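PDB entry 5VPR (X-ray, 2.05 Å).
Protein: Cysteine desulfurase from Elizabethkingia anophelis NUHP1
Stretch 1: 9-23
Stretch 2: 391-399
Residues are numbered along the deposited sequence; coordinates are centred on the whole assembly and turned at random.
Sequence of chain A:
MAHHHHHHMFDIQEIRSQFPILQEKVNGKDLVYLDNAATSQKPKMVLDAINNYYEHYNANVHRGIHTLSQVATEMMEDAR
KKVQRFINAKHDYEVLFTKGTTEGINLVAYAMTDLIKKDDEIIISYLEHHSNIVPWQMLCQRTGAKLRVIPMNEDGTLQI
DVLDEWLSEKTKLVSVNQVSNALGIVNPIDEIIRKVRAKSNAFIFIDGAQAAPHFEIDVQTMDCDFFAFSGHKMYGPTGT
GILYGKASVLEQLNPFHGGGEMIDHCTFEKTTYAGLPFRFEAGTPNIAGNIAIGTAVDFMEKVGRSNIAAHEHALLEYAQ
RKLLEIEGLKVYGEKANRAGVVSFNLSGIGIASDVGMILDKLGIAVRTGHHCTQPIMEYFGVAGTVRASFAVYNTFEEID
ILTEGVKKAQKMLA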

ATOM      1  N   MET A   9      10.365 -13.692  19.282  1.00 99.66           N
ATOM      2  CA  MET A   9      10.328 -12.693  20.345  1.00103.76           C
ATOM      3  C   MET A   9       9.441 -11.510  19.951  1.00102.51           C
ATOM      4  O   MET A   9       9.930 -10.408  19.700  1.00 99.70           O
ATOM      5  CB  MET A   9      11.743 -12.210  20.675  1.00104.61           C
ATOM      6  N   PHE A  10       8.130 -11.748  19.911  1.00101.60           N
ATOM      7  CA  PHE A  10       7.139 -10.773  19.452  1.00 93.72           C
ATOM      8  C   PHE A  10       6.273 -10.367  20.643  1.00 91.83           C
ATOM      9  O   PHE A  10       5.378 -11.114  21.049  1.00100.19           O
ATOM     10  CB  PHE A  10       6.296 -11.368  18.324  1.00 89.47           C
ATOM     11  CG  PHE A  10       5.268 -10.426  17.764  1.00 83.80           C
ATOM     12  CD1 PHE A  10       5.597  -9.545  16.743  1.00 79.76           C
ATOM     13  CD2 PHE A  10       3.969 -10.428  18.246  1.00 78.73           C
ATOM     14  CE1 PHE A  10       4.651  -8.679  16.222  1.00 74.66           C
ATOM     15  CE2 PHE A  10       3.019  -9.563  17.729  1.00 74.71           C
ATOM     16  CZ  PHE A  10       3.362  -8.687  16.717  1.00 73.17           C
ATOM     17  N   ASP A  11       6.533  -9.181  21.195  1.00 78.39           N
ATOM     18  CA  ASP A  11       5.822  -8.668  22.370  1.00 73.04           C
ATOM     19  C   ASP A  11       4.888  -7.551  21.908  1.00 63.65           C
ATOM     20  O   ASP A  11       5.329  -6.425  21.661  1.00 52.84           O
ATOM     21  CB  ASP A  11       6.811  -8.181  23.430  1.00 79.53           C
ATOM     22  CG  ASP A  11       6.128  -7.565  24.648  1.00 88.38           C
ATOM     23  OD1 ASP A  11       4.891  -7.686  24.789  1.00 89.95           O
ATOM     24  OD2 ASP A  11       6.840  -6.953  25.475  1.00 94.88           O
ATOM     25  N   ILE A  12       3.593  -7.862  21.820  1.00 63.70           N
ATOM     26  CA  ILE A  12       2.622  -6.885  21.334  1.00 59.44           C
ATOM     27  C   ILE A  12       2.635  -5.626  22.191  1.00 58.31           C
ATOM     28  O   ILE A  12       2.428  -4.515  21.682  1.00 51.63           O
ATOM     29  CB  ILE A  12       1.220  -7.522  21.270  1.00 57.53           C
ATOM     30  CG1 ILE A  12       0.192  -6.516  20.740  1.00 49.72           C
ATOM     31  CG2 ILE A  12       0.801  -8.075  22.640  1.00 62.64           C
ATOM     32  CD1 ILE A  12       0.484  -6.027  19.342  1.00 51.35           C
ATOM     33  N   GLN A  13       2.895  -5.766  23.491  1.00 60.03           N
ATOM     34  CA  GLN A  13       2.904  -4.600  24.368  1.00 65.70           C
ATOM     35  C   GLN A  13       4.140  -3.739  24.133  1.00 62.04           C
ATOM     36  O   GLN A  13       4.066  -2.509  24.208  1.00 60.11           O
ATOM     37  CB  GLN A  13       2.808  -5.035  25.833  1.00 71.24           C
ATOM     38  CG  GLN A  13       1.419  -5.549  26.243  1.00 79.79           C
ATOM     39  CD  GLN A  13       0.292  -4.583  25.870  1.00 86.28           C
ATOM     40  OE1 GLN A  13       0.359  -3.387  26.156  1.00 89.43           O
ATOM     41  NE2 GLN A  13      -0.744  -5.103  25.220  1.00 83.26           N
ATOM     42  N   GLU A  14       5.287  -4.359  23.861  1.00 64.46           N
ATOM     43  CA  GLU A  14       6.455  -3.563  23.507  1.00 62.21           C
ATOM     44  C   GLU A  14       6.213  -2.814  22.204  1.00 56.59           C
ATOM     45  O   GLU A  14       6.609  -1.651  22.062  1.00 57.70           O
ATOM     46  CB  GLU A  14       7.691  -4.456  23.413  1.00 70.13           C
ATOM     47  CG  GLU A  14       9.015  -3.703  23.462  1.00 78.87           C
ATOM     48  CD  GLU A  14       9.396  -3.080  22.125  1.00 81.77           C
ATOM     49  OE1 GLU A  14       8.862  -3.518  21.083  1.00 81.80           O
ATOM     50  OE2 GLU A  14      10.233  -2.152  22.117  1.00 86.56           O
ATOM     51  N   ILE A  15       5.542  -3.461  21.245  1.00 53.93           N
ATOM     52  CA  ILE A  15       5.242  -2.809  19.971  1.00 51.61           C
ATOM     53  C   ILE A  15       4.342  -1.600  20.193  1.00 53.61           C
ATOM     54  O   ILE A  15       4.621  -0.500  19.701  1.00 48.38           O
ATOM     55  CB  ILE A  15       4.591  -3.807  18.994  1.00 48.76           C
ATOM     56  CG1 ILE A  15       5.542  -4.956  18.637  1.00 51.15           C
ATOM     57  CG2 ILE A  15       4.079  -3.083  17.754  1.00 44.17           C
ATOM     58  CD1 ILE A  15       6.885  -4.507  18.174  1.00 60.63           C
ATOM     59  N   ARG A  16       3.238  -1.792  20.932  1.00 52.81           N
ATOM     60  CA  ARG A  16       2.270  -0.713  21.120  1.00 48.54           C
ATOM     61  C   ARG A  16       2.876   0.459  21.878  1.00 53.93           C
ATOM     62  O   ARG A  16       2.467   1.609  21.672  1.00 54.87           O
ATOM     63  CB  ARG A  16       1.023  -1.223  21.863  1.00 47.52           C
ATOM     64  CG  ARG A  16       0.079  -2.080  21.013  1.00 47.35           C
ATOM     65  CD  ARG A  16      -1.131  -2.580  21.800  1.00 53.01           C
ATOM     66  NE  ARG A  16      -2.004  -1.500  22.271  1.00 50.89           N
ATOM     67  CZ  ARG A  16      -2.980  -0.947  21.555  1.00 57.90           C
ATOM     68  NH1 ARG A  16      -3.222  -1.355  20.311  1.00 52.23           N
ATOM     69  NH2 ARG A  16      -3.713   0.024  22.081  1.00 60.12           N
ATOM     70  N   SER A  17       3.839   0.193  22.765  1.00 47.28           N
ATOM     71  CA  SER A  17       4.486   1.278  23.494  1.00 56.16           C
ATOM     72  C   SER A  17       5.252   2.224  22.572  1.00 53.07           C
ATOM     73  O   SER A  17       5.549   3.354  22.970  1.00 54.19           O
ATOM     74  CB  SER A  17       5.420   0.703  24.568  1.00 60.47           C
ATOM     75  OG  SER A  17       6.456  -0.070  23.987  1.00 65.75           O
ATOM     76  N   GLN A  18       5.567   1.802  21.345  1.00 50.26           N
ATOM     77  CA  GLN A  18       6.288   2.668  20.420  1.00 49.44           C
ATOM     78  C   GLN A  18       5.382   3.645  19.681  1.00 50.69           C
ATOM     79  O   GLN A  18       5.898   4.520  18.980  1.00 49.64           O
ATOM     80  CB  GLN A  18       7.070   1.820  19.401  1.00 44.62           C
ATOM     81  CG  GLN A  18       8.029   0.814  20.057  1.00 49.17           C
ATOM     82  CD  GLN A  18       8.781  -0.053  19.053  1.00 58.51           C
ATOM     83  OE1 GLN A  18       9.302   0.438  18.047  1.00 56.90           O
ATOM     84  NE2 GLN A  18       8.847  -1.349  19.332  1.00 65.22           N
ATOM     85  N   PHE A  19       4.057   3.539  19.824  1.00 47.65           N
ATOM     86  CA  PHE A  19       3.129   4.366  19.050  1.00 40.91           C
ATOM     87  C   PHE A  19       2.381   5.316  19.968  1.00 50.45           C
ATOM     88  O   PHE A  19       1.364   4.929  20.572  1.00 42.68           O
ATOM     89  CB  PHE A  19       2.148   3.486  18.277  1.00 36.50           C
ATOM     90  CG  PHE A  19       2.794   2.722  17.174  1.00 44.51           C
ATOM     91  CD1 PHE A  19       3.446   1.530  17.428  1.00 49.35           C
ATOM     92  CD2 PHE A  19       2.779   3.217  15.886  1.00 34.18           C
ATOM     93  CE1 PHE A  19       4.069   0.835  16.399  1.00 45.96           C
ATOM     94  CE2 PHE A  19       3.393   2.532  14.856  1.00 38.81           C
ATOM     95  CZ  PHE A  19       4.040   1.342  15.110  1.00 43.38           C
ATOM     96  N   PRO A  20       2.830   6.565  20.105  1.00 46.38           N
ATOM     97  CA  PRO A  20       2.209   7.450  21.108  1.00 48.14           C
ATOM     98  C   PRO A  20       0.728   7.681  20.873  1.00 47.57           C
ATOM     99  O   PRO A  20      -0.037   7.732  21.842  1.00 44.57           O
ATOM    100  CB  PRO A  20       3.029   8.745  20.991  1.00 44.11           C
ATOM    101  CG  PRO A  20       3.729   8.644  19.678  1.00 50.24           C
ATOM    102  CD  PRO A  20       3.988   7.188  19.454  1.00 46.16           C
ATOM    103  N   ILE A  21       0.286   7.771  19.614  1.00 43.52           N
ATOM    104  CA  ILE A  21      -1.125   8.055  19.358  1.00 40.98           C
ATOM    105  C   ILE A  21      -2.043   6.961  19.904  1.00 49.37           C
ATOM    106  O   ILE A  21      -3.245   7.195  20.091  1.00 49.21           O
ATOM    107  CB  ILE A  21      -1.370   8.286  17.847  1.00 41.75           C
ATOM    108  CG1 ILE A  21      -2.630   9.144  17.642  1.00 38.50           C
ATOM    109  CG2 ILE A  21      -1.514   6.952  17.101  1.00 38.81           C
ATOM    110  CD1 ILE A  21      -2.883   9.473  16.154  1.00 39.14           C
ATOM    111  N   LEU A  22      -1.508   5.774  20.199  1.00 45.69           N
ATOM    112  CA  LEU A  22      -2.371   4.722  20.718  1.00 47.55           C
ATOM    113  C   LEU A  22      -2.952   5.066  22.083  1.00 53.60           C
ATOM    114  O   LEU A  22      -4.009   4.534  22.433  1.00 53.98           O
ATOM    115  CB  LEU A  22      -1.614   3.397  20.772  1.00 43.43           C
ATOM    116  CG  LEU A  22      -1.284   2.850  19.378  1.00 48.28           C
ATOM    117  CD1 LEU A  22      -0.888   1.382  19.444  1.00 55.63           C
ATOM    118  CD2 LEU A  22      -2.427   3.064  18.378  1.00 43.81           C
ATOM    119  N   GLN A  23      -2.304   5.955  22.846  1.00 51.26           N
ATOM    120  CA  GLN A  23      -2.817   6.410  24.132  1.00 56.19           C
ATOM    121  C   GLN A  23      -3.915   7.452  24.004  1.00 53.85           C
ATOM    122  O   GLN A  23      -4.507   7.827  25.017  1.00 54.64           O
ATOM    123  CB  GLN A  23      -1.685   6.986  24.990  1.00 60.22           C
ATOM    124  CG  GLN A  23      -0.637   5.974  25.359  1.00 66.93           C
ATOM    125  CD  GLN A  23      -1.251   4.636  25.702  1.00 76.91           C
ATOM    126  OE1 GLN A  23      -1.134   3.671  24.941  1.00 78.58           O
ATOM    127  NE2 GLN A  23      -1.928   4.571  26.840  1.00 83.04           N
ATOM    128  N   ALA A 391      -3.149  -3.300  11.505  1.00 41.92           N
ATOM    129  CA  ALA A 391      -1.714  -3.055  11.461  1.00 42.30           C
ATOM    130  C   ALA A 391      -1.078  -3.828  12.612  1.00 41.55           C
ATOM    131  O   ALA A 391      -1.763  -4.527  13.367  1.00 45.74           O
ATOM    132  CB  ALA A 391      -1.390  -1.553  11.531  1.00 37.30           C
ATOM    133  N   VAL A 392       0.240  -3.686  12.762  1.00 40.84           N
ATOM    134  CA  VAL A 392       0.980  -4.565  13.665  1.00 37.91           C
ATOM    135  C   VAL A 392       0.625  -4.312  15.124  1.00 45.81           C
ATOM    136  O   VAL A 392       0.757  -5.212  15.960  1.00 46.81           O
ATOM    137  CB  VAL A 392       2.491  -4.403  13.419  1.00 44.44           C
ATOM    138  CG1 VAL A 392       2.964  -3.012  13.866  1.00 38.88           C
ATOM    139  CG2 VAL A 392       3.266  -5.508  14.120  1.00 44.82           C
ATOM    140  N   TYR A 393       0.164  -3.108  15.466  1.00 41.08           N
ATOM    141  CA  TYR A 393      -0.086  -2.758  16.857  1.00 39.77           C
ATOM    142  C   TYR A 393      -1.486  -3.139  17.331  1.00 45.48           C
ATOM    143  O   TYR A 393      -1.788  -2.967  18.517  1.00 51.23           O
ATOM    144  CB  TYR A 393       0.141  -1.252  17.071  1.00 38.53           C
ATOM    145  CG  TYR A 393      -0.365  -0.394  15.932  1.00 37.82           C
ATOM    146  CD1 TYR A 393       0.521   0.334  15.141  1.00 33.85           C
ATOM    147  CD2 TYR A 393      -1.725  -0.322  15.637  1.00 39.57           C
ATOM    148  CE1 TYR A 393       0.069   1.122  14.084  1.00 39.58           C
ATOM    149  CE2 TYR A 393      -2.193   0.464  14.583  1.00 37.28           C
ATOM    150  CZ  TYR A 393      -1.285   1.179  13.806  1.00 40.61           C
ATOM    151  OH  TYR A 393      -1.730   1.947  12.746  1.00 34.30           O
ATOM    152  N   ASN A 394      -2.344  -3.644  16.447  1.00 39.69           N
ATOM    153  CA  ASN A 394      -3.694  -4.000  16.859  1.00 45.61           C
ATOM    154  C   ASN A 394      -3.691  -5.317  17.639  1.00 50.95           C
ATOM    155  O   ASN A 394      -2.787  -6.150  17.500  1.00 46.88           O
ATOM    156  CB  ASN A 394      -4.612  -4.077  15.645  1.00 38.83           C
ATOM    157  CG  ASN A 394      -4.826  -2.724  15.002  1.00 42.45           C
ATOM    158  OD1 ASN A 394      -4.695  -2.566  13.784  1.00 40.76           O
ATOM    159  ND2 ASN A 394      -5.157  -1.730  15.824  1.00 38.59           N
ATOM    160  N   THR A 395      -4.714  -5.494  18.481  1.00 49.26           N
ATOM    161  CA  THR A 395      -4.760  -6.597  19.427  1.00 50.63           C
ATOM    162  C   THR A 395      -6.060  -7.389  19.302  1.00 55.98           C
ATOM    163  O   THR A 395      -7.071  -6.905  18.787  1.00 54.38           O
ATOM    164  CB  THR A 395      -4.630  -6.101  20.879  1.00 58.21           C
ATOM    165  OG1 THR A 395      -5.821  -5.393  21.236  1.00 57.54           O
ATOM    166  CG2 THR A 395      -3.435  -5.182  21.039  1.00 54.58           C
ATOM    167  N   PHE A 396      -6.031  -8.622  19.808  1.00 50.34           N
ATOM    168  CA  PHE A 396      -7.265  -9.395  19.893  1.00 59.41           C
ATOM    169  C   PHE A 396      -8.276  -8.716  20.815  1.00 58.09           C
ATOM    170  O   PHE A 396      -9.484  -8.743  20.551  1.00 61.20           O
ATOM    171  CB  PHE A 396      -6.959 -10.819  20.357  1.00 61.12           C
ATOM    172  CG  PHE A 396      -6.041 -11.562  19.432  1.00 67.40           C
ATOM    173  CD1 PHE A 396      -6.508 -12.054  18.222  1.00 68.08           C
ATOM    174  CD2 PHE A 396      -4.707 -11.754  19.761  1.00 71.89           C
ATOM    175  CE1 PHE A 396      -5.665 -12.731  17.356  1.00 67.99           C
ATOM    176  CE2 PHE A 396      -3.852 -12.427  18.896  1.00 75.91           C
ATOM    177  CZ  PHE A 396      -4.332 -12.917  17.694  1.00 71.18           C
ATOM    178  N   GLU A 397      -7.802  -8.083  21.892  1.00 53.01           N
ATOM    179  CA  GLU A 397      -8.717  -7.346  22.761  1.00 65.34           C
ATOM    180  C   GLU A 397      -9.429  -6.237  21.993  1.00 55.93           C
ATOM    181  O   GLU A 397     -10.611  -5.960  22.240  1.00 52.66           O
ATOM    182  CB  GLU A 397      -7.966  -6.776  23.967  1.00 64.68           C
ATOM    183  N   GLU A 398      -8.739  -5.610  21.036  1.00 51.13           N
ATOM    184  CA  GLU A 398      -9.391  -4.572  20.245  1.00 53.11           C
ATOM    185  C   GLU A 398     -10.450  -5.157  19.319  1.00 57.11           C
ATOM    186  O   GLU A 398     -11.478  -4.515  19.073  1.00 46.98           O
ATOM    187  CB  GLU A 398      -8.359  -3.787  19.440  1.00 48.66           C
ATOM    188  CG  GLU A 398      -7.535  -2.818  20.271  1.00 49.46           C
ATOM    189  CD  GLU A 398      -6.463  -2.125  19.445  1.00 48.47           C
ATOM    190  OE1 GLU A 398      -6.041  -2.704  18.418  1.00 46.80           O
ATOM    191  OE2 GLU A 398      -6.042  -1.006  19.822  1.00 44.68           O
ATOM    192  N   ILE A 399     -10.224  -6.370  18.803  1.00 47.45           N
ATOM    193  CA  ILE A 399     -11.226  -7.001  17.950  1.00 52.64           C
ATOM    194  C   ILE A 399     -12.494  -7.318  18.744  1.00 51.49           C
ATOM    195  O   ILE A 399     -13.611  -7.168  18.235  1.00 55.07           O
ATOM    196  CB  ILE A 399     -10.639  -8.253  17.276  1.00 48.68           C
ATOM    197  CG1 ILE A 399      -9.573  -7.825  16.248  1.00 47.55           C
ATOM    198  CG2 ILE A 399     -11.738  -9.057  16.641  1.00 49.97           C
ATOM    199  CD1 ILE A 399      -8.753  -8.972  15.673  1.00 49.28           C
TER
HETATM  200  O   HOH W   1      -7.114   0.221  21.873  1.00 50.11           O

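Segments far apart in sequence can be joined by a short helix that sets apolar side chains against a turn and lets one charged side chain bind both a backbone carbonyl and a carboxylate. The N-terminal region of this cysteine desulfurase illustrates the principle: its partner, some 370 residues later, is a type I turn from Ala391 to Asn394 leading into a second helix.

Phe10 opens the contact, the edge of its ring meeting Val392, with Phe10 CE1 4.0 Å from Val392 CG2. Asp11 then caps the helix, its OD1 accepting from Gln13 N at 3.1 Å. The CA-to-CB bond of Ile12 points sideways, yet its side chain reaches the turn: CD1 lies 3.5 Å from Val392 O, and CG1 packs 3.9 Å from Thr395 CG2. One helical turn on, Ile15 points toward the partner, and its CG2 sits 4.0 Å from Val392 CG1.

Arg16 supplies the polar anchor. Its CA-to-CB bond is also sideways, but the side chain, with chi1 m, chi2 t and chi3 p, bends to bring the guanidinium to the turn, where NH1 donates to Tyr393 O at 2.8 Å and to Glu398 OE2 at 2.9 Å, the latter bond forming part of a salt bridge. A single nitrogen thus ties the turn to the following helix. Glu398 is held in place from its own side as well, since its OE1 accepts from Asn394 ND2 at 2.9 Å and from Thr395 N at 3.1 Å. On the way, Arg16 CD passes 3.6 Å from Thr395 CG2.

Beyond the helix, Phe19 offers a ring face to the edge of Tyr393; the centroids are 4.7 Å apart and the planes inclined at 65°. Leu22, in a 3-10 segment, completes the apolar surface, placing CD1 3.7 Å from Tyr393 CB.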